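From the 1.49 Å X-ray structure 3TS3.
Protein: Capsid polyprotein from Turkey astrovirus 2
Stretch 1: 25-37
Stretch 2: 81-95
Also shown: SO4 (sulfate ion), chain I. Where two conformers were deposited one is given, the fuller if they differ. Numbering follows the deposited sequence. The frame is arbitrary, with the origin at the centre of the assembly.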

ATOM      1  N   ARG C  25      13.297  19.213  -5.514  1.00 11.05           N
ATOM      2  CA  ARG C  25      13.796  18.021  -4.846  1.00 10.96           C
ATOM      3  C   ARG C  25      13.366  17.985  -3.390  1.00 11.26           C
ATOM      4  O   ARG C  25      13.381  18.999  -2.713  1.00 11.54           O
ATOM      5  N   VAL C  26      12.989  16.803  -2.930  1.00 10.83           N
ATOM      6  CA  VAL C  26      12.707  16.584  -1.527  1.00 11.11           C
ATOM      7  C   VAL C  26      13.800  15.636  -1.059  1.00 11.61           C
ATOM      8  O   VAL C  26      13.949  14.559  -1.590  1.00 12.01           O
ATOM      9  N   SER C  27      14.577  16.046  -0.071  1.00 12.05           N
ATOM     10  CA  SER C  27      15.689  15.217   0.371  1.00 12.97           C
ATOM     11  C   SER C  27      15.241  13.911   1.003  1.00 13.06           C
ATOM     12  O   SER C  27      14.230  13.864   1.676  1.00 13.67           O
ATOM     13  N   THR C  28      16.038  12.869   0.798  1.00 13.43           N
ATOM     14  CA  THR C  28      15.752  11.542   1.331  1.00 13.79           C
ATOM     15  C   THR C  28      16.406  11.284   2.689  1.00 14.66           C
ATOM     16  O   THR C  28      16.422  10.166   3.159  1.00 14.47           O
ATOM     17  N   THR C  29      16.949  12.327   3.307  1.00 15.48           N
ATOM     18  CA  THR C  29      17.556  12.177   4.622  1.00 16.97           C
ATOM     19  C   THR C  29      16.562  11.765   5.695  1.00 16.61           C
ATOM     20  O   THR C  29      16.886  10.953   6.548  1.00 17.13           O
ATOM     21  N   GLU C  30      15.370  12.350   5.671  1.00 16.19           N
ATOM     22  CA  GLU C  30      14.358  12.036   6.672  1.00 15.79           C
ATOM     23  C   GLU C  30      13.627  10.728   6.441  1.00 14.25           C
ATOM     24  O   GLU C  30      13.368  10.325   5.313  1.00 13.75           O
ATOM     25  N   THR C  31      13.221  10.130   7.543  1.00 12.64           N
ATOM     26  CA  THR C  31      12.358   8.983   7.534  1.00 11.54           C
ATOM     27  C   THR C  31      11.010   9.385   6.940  1.00 11.24           C
ATOM     28  O   THR C  31      10.540  10.495   7.132  1.00 11.42           O
ATOM     29  N   GLY C  32      10.397   8.464   6.213  1.00  9.87           N
ATOM     30  CA  GLY C  32       9.053   8.653   5.696  1.00  9.53           C
ATOM     31  C   GLY C  32       8.835   9.582   4.522  1.00  8.77           C
ATOM     32  O   GLY C  32       7.723  10.035   4.316  1.00  8.70           O
ATOM     33  N   VAL C  33       9.884   9.842   3.749  1.00  8.69           N
ATOM     34  CA  VAL C  33       9.706  10.744   2.562  0.50  8.75           C
ATOM     35  C   VAL C  33       9.270   9.959   1.301  1.00  8.20           C
ATOM     36  O   VAL C  33       8.646  10.558   0.439  1.00  8.09           O
ATOM     37  N   PHE C  34       9.421   8.641   1.335  1.00  7.48           N
ATOM     38  CA  PHE C  34       8.793   7.809   0.309  1.00  7.29           C
ATOM     39  C   PHE C  34       8.269   6.478   0.842  1.00  7.16           C
ATOM     40  O   PHE C  34       8.794   5.920   1.793  1.00  6.81           O
ATOM     41  N   CYS C  35       7.224   5.988   0.195  1.00  7.28           N
ATOM     42  CA  CYS C  35       6.569   4.757   0.563  1.00  7.39           C
ATOM     43  C   CYS C  35       6.545   3.794  -0.617  1.00  7.28           C
ATOM     44  O   CYS C  35       6.133   4.166  -1.702  1.00  7.51           O
ATOM     45  N   LEU C  36       6.960   2.556  -0.377  1.00  6.87           N
ATOM     46  CA  LEU C  36       6.893   1.523  -1.397  1.00  6.61           C
ATOM     47  C   LEU C  36       5.581   0.768  -1.268  1.00  6.67           C
ATOM     48  O   LEU C  36       5.306   0.159  -0.247  1.00  7.04           O
ATOM     49  N   ALA C  37       4.780   0.813  -2.327  1.00  6.39           N
ATOM     50  CA  ALA C  37       3.531   0.066  -2.404  1.00  6.14           C
ATOM     51  C   ALA C  37       3.669  -0.905  -3.569  1.00  6.11           C
ATOM     52  O   ALA C  37       4.157  -0.541  -4.618  1.00  6.00           O
ATOM     53  N   ASP C  81      10.301  -9.803  -5.234  1.00  7.64           N
ATOM     54  CA  ASP C  81      10.538  -8.924  -6.371  1.00  8.07           C
ATOM     55  C   ASP C  81       9.382  -7.930  -6.478  1.00  7.60           C
ATOM     56  O   ASP C  81       8.239  -8.326  -6.577  1.00  8.89           O
ATOM     57  N   VAL C  82       9.682  -6.636  -6.417  1.00  7.35           N
ATOM     58  CA  VAL C  82       8.646  -5.618  -6.536  1.00  7.23           C
ATOM     59  C   VAL C  82       8.743  -4.847  -7.851  1.00  6.79           C
ATOM     60  O   VAL C  82       8.107  -3.833  -8.023  1.00  6.98           O
ATOM     61  N   THR C  83       9.532  -5.359  -8.782  1.00  7.26           N
ATOM     62  CA  THR C  83       9.767  -4.642 -10.025  1.00  7.76           C
ATOM     63  C   THR C  83       8.542  -4.391 -10.903  1.00  7.21           C
ATOM     64  O   THR C  83       8.365  -3.300 -11.415  1.00  8.60           O
ATOM     65  N   GLN C  84       7.719  -5.405 -11.119  1.00  7.19           N
ATOM     66  CA  GLN C  84       6.586  -5.219 -12.012  1.00  6.70           C
ATOM     67  C   GLN C  84       5.508  -4.237 -11.544  1.00  6.48           C
ATOM     68  O   GLN C  84       5.071  -3.392 -12.307  1.00  6.92           O
ATOM     69  N   THR C  85       5.058  -4.384 -10.302  1.00  6.22           N
ATOM     70  CA  THR C  85       3.948  -3.570  -9.810  1.00  6.33           C
ATOM     71  C   THR C  85       4.305  -2.434  -8.848  1.00  6.07           C
ATOM     72  O   THR C  85       3.464  -1.620  -8.517  1.00  6.69           O
ATOM     73  N   GLY C  86       5.554  -2.391  -8.423  1.00  6.46           N
ATOM     74  CA  GLY C  86       5.958  -1.418  -7.429  1.00  5.98           C
ATOM     75  C   GLY C  86       5.842   0.042  -7.820  1.00  6.19           C
ATOM     76  O   GLY C  86       6.110   0.426  -8.943  1.00  6.26           O
ATOM     77  N   VAL C  87       5.432   0.856  -6.857  1.00  6.15           N
ATOM     78  CA  VAL C  87       5.349   2.297  -7.049  1.00  6.43           C
ATOM     79  C   VAL C  87       5.816   2.981  -5.775  1.00  6.25           C
ATOM     80  O   VAL C  87       5.805   2.375  -4.716  1.00  6.77           O
ATOM     81  N   LEU C  88       6.233   4.236  -5.884  1.00  5.91           N
ATOM     82  CA  LEU C  88       6.550   5.007  -4.693  1.00  6.49           C
ATOM     83  C   LEU C  88       5.545   6.128  -4.516  1.00  6.56           C
ATOM     84  O   LEU C  88       5.311   6.889  -5.440  1.00  7.29           O
ATOM     85  N   PHE C  89       4.967   6.202  -3.322  1.00  6.47           N
ATOM     86  CA  PHE C  89       4.127   7.322  -2.928  1.00  6.39           C
ATOM     87  C   PHE C  89       5.039   8.320  -2.241  1.00  7.00           C
ATOM     88  O   PHE C  89       5.942   7.940  -1.523  1.00  6.92           O
ATOM     89  N   GLY C  90       4.778   9.595  -2.468  1.00  6.79           N
ATOM     90  CA  GLY C  90       5.505  10.665  -1.817  1.00  7.34           C
ATOM     91  C   GLY C  90       5.058  10.937  -0.395  1.00  7.52           C
ATOM     92  O   GLY C  90       3.969  10.566   0.001  1.00  8.56           O
ATOM     93  N   GLN C  91       5.892  11.668   0.332  1.00  7.66           N
ATOM     94  CA  GLN C  91       5.656  12.020   1.718  1.00  8.13           C
ATOM     95  C   GLN C  91       4.275  12.665   1.763  1.00  8.23           C
ATOM     96  O   GLN C  91       3.938  13.438   0.897  1.00  7.91           O
ATOM     97  N   PRO C  92       3.484  12.357   2.787  1.00  7.77           N
ATOM     98  CA  PRO C  92       2.077  12.751   2.780  1.00  8.06           C
ATOM     99  C   PRO C  92       1.847  14.255   2.641  1.00  8.26           C
ATOM    100  O   PRO C  92       0.927  14.635   1.943  1.00  7.44           O
ATOM    101  N   ARG C  93       2.688  15.087   3.241  1.00  8.83           N
ATOM    102  CA  ARG C  93       2.483  16.535   3.165  1.00  9.57           C
ATOM    103  C   ARG C  93       2.555  17.075   1.725  1.00  9.74           C
ATOM    104  O   ARG C  93       2.012  18.124   1.428  1.00 10.86           O
ATOM    105  N   LEU C  94       3.273  16.368   0.864  1.00  9.37           N
ATOM    106  CA  LEU C  94       3.428  16.757  -0.533  1.00  9.13           C
ATOM    107  C   LEU C  94       2.155  16.682  -1.371  1.00  9.27           C
ATOM    108  O   LEU C  94       1.953  17.478  -2.275  1.00  9.42           O
ATOM    109  N   GLY C  95       1.346  15.663  -1.114  1.00  8.86           N
ATOM    110  CA  GLY C  95       0.117  15.472  -1.857  1.00  8.46           C
ATOM    111  C   GLY C  95       0.323  14.874  -3.242  1.00  8.35           C
ATOM    112  O   GLY C  95      -0.617  14.747  -4.007  1.00  8.92           O
TER

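Residues 34-37 and 87-90 pair as antiparallel strands, and the polar backbone atoms between them are largely satisfied by each other. Cys35 N donates to Phe89 O (2.9 Å) and Phe89 N donates back to Cys35 O (2.9 Å); two residues further along, Ala37 N reaches Val87 O at 3.0 Å while Val87 N reaches Ala37 O at 2.9 Å. The carbonyls also receive CA-H...O contacts, the shortest from Leu88 CA to Cys35 O (3.1 Å). The non-hydrogen-bonded pair Leu36-Leu88 lies between the two bonded pairs, and Phe34-Gly90 follows at the end of the ladder. Beyond the strand ends, Val33 O lies 3.0 Å from Gln91 N.

Side chains alternate between the two faces of this ladder. Phe34 (chi1 p), Leu36 (t, p) and Leu88 (m, t) share one face. There Phe34 CD1 meets Leu88 CD1 at 3.9 Å, and Leu36 CD1 lies 4.1 Å from Leu88 CD2. Leu36 CD2 extends the apolar layer to Val82 CG2 (4.2 Å), a residue in the m rotamer that lies before the strand. Cys35 (t), Ala37, Val87 (m) and Phe89 (m) occupy the other face. The small Ala37 packs against two larger neighbours: its CB is 3.9 Å from Val87 CG2 and 3.6 Å from Phe89 CE1, at the edge of the Phe89 ring. Cys35 CB packs 4.0 Å from Phe89 CB.

A second apolar contact forms away from the ladder, where Val26 (t) points toward the other stretch and places CG2 3.9 Å from Leu94 CD1; Leu94 adopts m, t. The extended side chain of Gln91 (t, t) runs alongside, its CG 3.7 Å from Gly32 O. Arg93 (p, t, t) brings its end nearer than its CB direction suggests, with NH2 4.2 Å from Val26 CG1.

Several other polar side chains bond within their own stretch or to a bound sulfate, probably from the crystallisation liquor. Arg25, all t through chi3, grips this ion with two donors, NH1 to sulfate O4 (2.9 Å) and NH2 to O2 (2.7 Å). Ser27 OG (t) donates to sulfate O3 at 2.7 Å and accepts from Thr29 N at 3.2 Å; Thr29 OG1 (m) adds a weak bond to the same O3, also 3.2 Å long. In the other stretch, Asp81 OD1 accepts from both Thr83 N (3.0 Å) and Thr83 OG1 (2.5 Å). The hydroxyls of Thr28 and Thr31 find partners elsewhere in the structure.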

ATOM      1  CB  ARG C  25      15.323  17.961  -4.912  1.00 10.77           C
ATOM      2  CG  ARG C  25      15.916  16.750  -4.206  1.00 11.96           C
ATOM      3  CD  ARG C  25      17.429  16.658  -4.376  1.00 13.67           C
ATOM      4  NE  ARG C  25      17.979  15.653  -3.479  1.00 13.16           N
ATOM      5  CZ  ARG C  25      18.506  15.911  -2.289  1.00 13.35           C
ATOM      6  NH1 ARG C  25      18.581  17.152  -1.847  1.00 14.11           N
ATOM      7  NH2 ARG C  25      18.958  14.923  -1.539  1.00 13.97           N
ATOM      8  CB  VAL C  26      11.316  15.961  -1.320  1.00 10.64           C
ATOM      9  CG1 VAL C  26      11.096  15.598   0.148  1.00 11.12           C
ATOM     10  CG2 VAL C  26      10.247  16.933  -1.777  1.00 10.53           C
ATOM     11  CB  SER C  27      16.582  15.966   1.355  1.00 13.43           C
ATOM     12  OG  SER C  27      17.599  15.110   1.830  1.00 15.05           O
ATOM     13  CB  THR C  28      16.126  10.413   0.350  1.00 13.72           C
ATOM     14  OG1 THR C  28      17.513  10.495   0.005  1.00 13.63           O
ATOM     15  CG2 THR C  28      15.284  10.504  -0.908  1.00 13.40           C
ATOM     16  CB  THR C  29      18.202  13.470   5.107  1.00 17.37           C
ATOM     17  OG1 THR C  29      19.214  13.869   4.193  1.00 20.82           O
ATOM     18  CG2 THR C  29      18.833  13.243   6.463  1.00 18.92           C
ATOM     19  CB  GLU C  30      13.266  13.109   6.777  1.00 16.86           C
ATOM     20  CG  GLU C  30      13.652  14.549   6.627  1.00 21.44           C
ATOM     21  CD  GLU C  30      12.448  15.380   6.182  1.00 25.96           C
ATOM     22  OE1 GLU C  30      11.330  15.144   6.698  1.00 28.69           O
ATOM     23  OE2 GLU C  30      12.608  16.247   5.300  1.00 28.65           O
ATOM     24  CB  THR C  31      12.121   8.507   8.977  1.00 11.43           C
ATOM     25  OG1 THR C  31      13.215   7.686   9.400  1.00 11.38           O
ATOM     26  CG2 THR C  31      10.821   7.737   9.097  1.00 10.84           C
ATOM     27  CB  VAL C  33      11.047  11.457   2.263  0.50  8.92           C
ATOM     28  CG1 VAL C  33      10.933  12.302   1.028  0.50  9.95           C
ATOM     29  CG2 VAL C  33      11.470  12.323   3.453  0.50  9.91           C
ATOM     30  CB  PHE C  34       9.653   7.621  -0.934  1.00  7.37           C
ATOM     31  CG  PHE C  34      10.970   6.951  -0.675  1.00  7.07           C
ATOM     32  CD1 PHE C  34      11.110   5.580  -0.804  1.00  7.99           C
ATOM     33  CD2 PHE C  34      12.080   7.698  -0.360  1.00  8.79           C
ATOM     34  CE1 PHE C  34      12.325   4.977  -0.593  1.00  9.43           C
ATOM     35  CE2 PHE C  34      13.292   7.090  -0.150  1.00  7.99           C
ATOM     36  CZ  PHE C  34      13.412   5.735  -0.268  1.00  9.16           C
ATOM     37  CB  CYS C  35       5.137   5.078   0.992  1.00  7.30           C
ATOM     38  SG  CYS C  35       4.035   3.654   1.139  1.00  8.90           S
ATOM     39  CB  LEU C  36       8.051   0.530  -1.250  1.00  6.73           C
ATOM     40  CG  LEU C  36       7.988  -0.716  -2.142  1.00  6.87           C
ATOM     41  CD1 LEU C  36       8.193  -0.359  -3.612  1.00  7.95           C
ATOM     42  CD2 LEU C  36       9.008  -1.754  -1.688  1.00  7.82           C
ATOM     43  CB  ALA C  37       2.344   1.004  -2.613  1.00  6.22           C
ATOM     44  CB  ASP C  81      10.606  -9.791  -7.634  1.00  8.18           C
ATOM     45  CG  ASP C  81      10.735  -8.983  -8.909  1.00  9.79           C
ATOM     46  OD1 ASP C  81      11.180  -7.837  -8.861  1.00 11.46           O
ATOM     47  OD2 ASP C  81      10.399  -9.539  -9.966  1.00 15.23           O
ATOM     48  CB  VAL C  82       8.638  -4.655  -5.329  1.00  6.58           C
ATOM     49  CG1 VAL C  82       8.220  -5.401  -4.071  1.00  7.89           C
ATOM     50  CG2 VAL C  82      10.000  -3.997  -5.154  1.00  7.77           C
ATOM     51  CB  THR C  83      10.793  -5.402 -10.891  1.00  7.66           C
ATOM     52  OG1 THR C  83      11.917  -5.773 -10.087  1.00  7.92           O
ATOM     53  CG2 THR C  83      11.262  -4.544 -12.046  1.00  8.50           C
ATOM     54  CB  GLN C  84       5.942  -6.569 -12.357  1.00  6.82           C
ATOM     55  CG  GLN C  84       4.827  -6.450 -13.397  1.00  7.25           C
ATOM     56  CD  GLN C  84       4.406  -7.779 -13.968  1.00  9.75           C
ATOM     57  OE1 GLN C  84       4.291  -8.760 -13.260  1.00 13.22           O
ATOM     58  NE2 GLN C  84       4.161  -7.804 -15.261  1.00 10.08           N
ATOM     59  CB  THR C  85       2.880  -4.454  -9.152  1.00  6.37           C
ATOM     60  OG1 THR C  85       3.344  -4.919  -7.881  1.00  7.16           O
ATOM     61  CG2 THR C  85       2.580  -5.646 -10.039  1.00  7.40           C
ATOM     62  CB  VAL C  87       3.912   2.769  -7.366  1.00  6.63           C
ATOM     63  CG1 VAL C  87       3.410   2.155  -8.663  1.00  6.90           C
ATOM     64  CG2 VAL C  87       2.972   2.463  -6.208  1.00  6.61           C
ATOM     65  CB  LEU C  88       7.945   5.633  -4.767  1.00  6.44           C
ATOM     66  CG  LEU C  88       9.194   4.757  -4.835  1.00  5.82           C
ATOM     67  CD1 LEU C  88      10.441   5.623  -4.636  1.00  7.63           C
ATOM     68  CD2 LEU C  88       9.144   3.639  -3.793  1.00  7.66           C
ATOM     69  CB  PHE C  89       3.059   6.920  -1.907  1.00  6.34           C
ATOM     70  CG  PHE C  89       1.853   6.230  -2.492  1.00  7.01           C
ATOM     71  CD1 PHE C  89       1.867   4.876  -2.718  1.00  8.20           C
ATOM     72  CD2 PHE C  89       0.699   6.934  -2.765  1.00  6.90           C
ATOM     73  CE1 PHE C  89       0.771   4.237  -3.225  1.00  8.86           C
ATOM     74  CE2 PHE C  89      -0.405   6.303  -3.284  1.00  7.59           C
ATOM     75  CZ  PHE C  89      -0.376   4.952  -3.504  1.00  7.90           C
ATOM     76  CB  GLN C  91       6.723  13.053   2.103  1.00  8.71           C
ATOM     77  CG  GLN C  91       6.703  13.526   3.546  1.00 10.39           C
ATOM     78  CD  GLN C  91       7.674  14.665   3.787  1.00 14.33           C
ATOM     79  OE1 GLN C  91       8.014  15.402   2.875  1.00 15.48           O
ATOM     80  NE2 GLN C  91       8.109  14.808   5.023  1.00 17.00           N
ATOM     81  CB  PRO C  92       1.567  12.232   4.129  1.00  7.92           C
ATOM     82  CG  PRO C  92       2.375  11.001   4.356  1.00  7.75           C
ATOM     83  CD  PRO C  92       3.738  11.281   3.764  1.00  8.32           C
ATOM     84  CB  ARG C  93       3.472  17.282   4.072  1.00 10.32           C
ATOM     85  CG  ARG C  93       4.902  17.161   3.613  1.00 13.36           C
ATOM     86  CD  ARG C  93       5.894  17.928   4.459  1.00 18.58           C
ATOM     87  NE  ARG C  93       7.222  17.773   3.881  1.00 24.00           N
ATOM     88  CZ  ARG C  93       7.741  18.563   2.946  1.00 24.81           C
ATOM     89  NH1 ARG C  93       7.063  19.614   2.498  1.00 26.05           N
ATOM     90  NH2 ARG C  93       8.953  18.308   2.475  1.00 25.82           N
ATOM     91  CB  LEU C  94       4.533  15.939  -1.192  1.00  9.28           C
ATOM     92  CG  LEU C  94       5.911  15.984  -0.527  1.00  9.72           C
ATOM     93  CD1 LEU C  94       6.872  15.101  -1.293  1.00 10.68           C
ATOM     94  CD2 LEU C  94       6.417  17.424  -0.485  1.00 10.91           C
TER
HETATM   95  S   SO4 I   5      20.665  16.697   1.290  1.00 26.13           S
HETATM   96  O1  SO4 I   5      22.025  17.023   1.726  1.00 28.73           O
HETATM   97  O2  SO4 I   5      20.692  15.497   0.465  1.00 28.44           O
HETATM   98  O3  SO4 I   5      19.838  16.481   2.473  1.00 28.98           O
HETATM   99  O4  SO4 I   5      20.116  17.819   0.530  1.00 27.58           O